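Local coordinates for protein telomerase reverse transcriptase (Candida albicans SC5314, PDB 6ZDQ) that probably extends chromosome ends as a reverse transcriptase, copying a template within the telomerase RNA into telomeric repeats, at residues Ser176-Thr181 with Tyr193-Leu198. Residues are numbered along the deposited sequence; the frame is centred on the assembly and turned at random.
Sequences SFWYIT and YFPQYL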
# COMPACT_ATOMS: atom_id res chain seq x y z
N SER A 176 -22.92 -4.52 6.18
CA SER A 176 -24.29 -4.09 6.41
C SER A 176 -24.35 -2.76 7.16
O SER A 176 -25.24 -1.94 6.92
CB SER A 176 -25.06 -5.16 7.18
OG SER A 176 -25.08 -6.38 6.46
N PHE A 177 -23.41 -2.54 8.08
CA PHE A 177 -23.42 -1.34 8.92
C PHE A 177 -22.35 -0.32 8.56
O PHE A 177 -22.59 0.88 8.72
CB PHE A 177 -23.25 -1.73 10.39
CG PHE A 177 -24.35 -2.62 10.91
CD1 PHE A 177 -25.51 -2.07 11.45
CD2 PHE A 177 -24.23 -4.00 10.87
CE1 PHE A 177 -26.52 -2.87 11.93
CE2 PHE A 177 -25.24 -4.81 11.35
CZ PHE A 177 -26.39 -4.25 11.88
N TRP A 178 -21.19 -0.75 8.07
CA TRP A 178 -20.08 0.17 7.83
C TRP A 178 -19.55 0.01 6.42
O TRP A 178 -19.51 -1.10 5.87
CB TRP A 178 -18.94 -0.07 8.83
CG TRP A 178 -19.30 0.18 10.26
CD1 TRP A 178 -19.38 1.38 10.89
CD2 TRP A 178 -19.63 -0.81 11.24
NE1 TRP A 178 -19.74 1.20 12.21
CE2 TRP A 178 -19.90 -0.14 12.44
CE3 TRP A 178 -19.73 -2.21 11.21
CZ2 TRP A 178 -20.26 -0.81 13.61
CZ3 TRP A 178 -20.09 -2.87 12.37
CH2 TRP A 178 -20.35 -2.17 13.55
N TYR A 179 -19.15 1.13 5.82
CA TYR A 179 -18.39 1.13 4.58
C TYR A 179 -16.91 1.07 4.94
O TYR A 179 -16.36 2.03 5.49
CB TYR A 179 -18.70 2.36 3.74
CG TYR A 179 -17.86 2.48 2.48
CD1 TYR A 179 -18.26 1.88 1.30
CD2 TYR A 179 -16.67 3.19 2.49
CE1 TYR A 179 -17.50 1.99 0.15
CE2 TYR A 179 -15.90 3.30 1.34
CZ TYR A 179 -16.32 2.70 0.18
OH TYR A 179 -15.56 2.81 -0.96
N ILE A 180 -16.27 -0.06 4.65
CA ILE A 180 -14.88 -0.28 5.02
C ILE A 180 -13.99 0.14 3.86
O ILE A 180 -14.18 -0.31 2.72
CB ILE A 180 -14.63 -1.75 5.39
CG1 ILE A 180 -15.71 -2.25 6.36
CG2 ILE A 180 -13.26 -1.92 6.01
CD1 ILE A 180 -16.81 -3.06 5.70
N THR A 181 -13.02 1.01 4.14
CA THR A 181 -12.11 1.51 3.12
C THR A 181 -10.72 1.69 3.71
O THR A 181 -10.55 1.85 4.92
CB THR A 181 -12.60 2.83 2.51
OG1 THR A 181 -11.67 3.28 1.52
CG2 THR A 181 -12.74 3.89 3.60
N TYR A 193 -13.79 2.66 9.38
CA TYR A 193 -15.14 2.11 9.36
C TYR A 193 -16.14 3.26 9.45
O TYR A 193 -16.49 3.71 10.54
CB TYR A 193 -15.33 1.11 10.50
CG TYR A 193 -14.48 -0.13 10.37
CD1 TYR A 193 -13.17 -0.15 10.84
CD2 TYR A 193 -14.98 -1.29 9.78
CE1 TYR A 193 -12.38 -1.28 10.72
CE2 TYR A 193 -14.20 -2.42 9.66
CZ TYR A 193 -12.90 -2.41 10.13
OH TYR A 193 -12.13 -3.54 10.01
N PHE A 194 -16.58 3.74 8.30
CA PHE A 194 -17.58 4.80 8.25
C PHE A 194 -18.98 4.20 8.26
O PHE A 194 -19.26 3.28 7.48
CB PHE A 194 -17.40 5.66 7.00
CG PHE A 194 -16.18 6.53 7.04
CD1 PHE A 194 -16.22 7.77 7.67
CD2 PHE A 194 -15.00 6.12 6.45
CE1 PHE A 194 -15.10 8.57 7.71
CE2 PHE A 194 -13.87 6.93 6.49
CZ PHE A 194 -13.92 8.15 7.12
N PRO A 195 -19.87 4.67 9.14
CA PRO A 195 -21.24 4.16 9.14
C PRO A 195 -21.90 4.31 7.78
O PRO A 195 -21.73 5.32 7.10
CB PRO A 195 -21.94 5.02 10.20
CG PRO A 195 -20.84 5.43 11.12
CD PRO A 195 -19.63 5.63 10.23
N GLN A 196 -22.64 3.27 7.38
CA GLN A 196 -23.16 3.20 6.02
C GLN A 196 -24.09 4.37 5.70
O GLN A 196 -23.99 4.97 4.62
CB GLN A 196 -23.88 1.87 5.80
CG GLN A 196 -24.01 1.47 4.34
CD GLN A 196 -22.67 1.15 3.70
OE1 GLN A 196 -22.32 1.71 2.66
NE2 GLN A 196 -21.93 0.23 4.30
N TYR A 197 -25.00 4.70 6.62
CA TYR A 197 -25.90 5.82 6.38
C TYR A 197 -25.15 7.15 6.32
O TYR A 197 -25.53 8.04 5.55
CB TYR A 197 -27.00 5.87 7.44
CG TYR A 197 -26.54 6.34 8.80
CD1 TYR A 197 -25.85 5.49 9.65
CD2 TYR A 197 -26.82 7.62 9.24
CE1 TYR A 197 -25.43 5.92 10.90
CE2 TYR A 197 -26.41 8.06 10.48
CZ TYR A 197 -25.72 7.20 11.31
OH TYR A 197 -25.30 7.63 12.55
N LEU A 198 -24.09 7.30 7.12
CA LEU A 198 -23.29 8.52 7.07
C LEU A 198 -22.48 8.60 5.78
O LEU A 198 -22.30 9.69 5.22
CB LEU A 198 -22.37 8.60 8.29
CG LEU A 198 -23.03 8.92 9.63
CD1 LEU A 198 -21.99 8.95 10.74
CD2 LEU A 198 -23.77 10.24 9.56
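W178 and Y193 both carry CG anti to the carbonyl carbon (chi1 -62° and -66°). This puts each ring beside its backbone N, and the indole crosses Y193 obliquely with CD1 4.1 Å from Y193 CB. Q196 has CG anti to the backbone N and bends at chi2 (67°), so its amide folds back over the backbone of W178 and Y179. The indole edge meets the backbone where F194 joins P195. F177 CB sits over one indole face, toward its rim. I180 and Y193, a non-hydrogen-bonded pair, share one sheet face; I180 CG1 lies 3.6 Å from Y193 CD2. Strands 178-182 and 191-195 form an antiparallel beta hairpin between helices 148-177 and 196-214, within the telomerase RNA-binding domain. In the hydrogen-bonded pair Y179 and F194, Y179 N donates to F194 O at 2.7 Å, nearly along the C=O axis. F194 N returns a longer bond (3.3 Å) to Y179 O from above the carbonyl plane. Beyond P195, the N-cap of helix 196-214, Q196 N donates to F177 O at 2.7 Å, tying that helix to the end of helix 148-177. V80 and I77 of helix 77-91 pack on W178 and Y193, and Y179 stacks on W199.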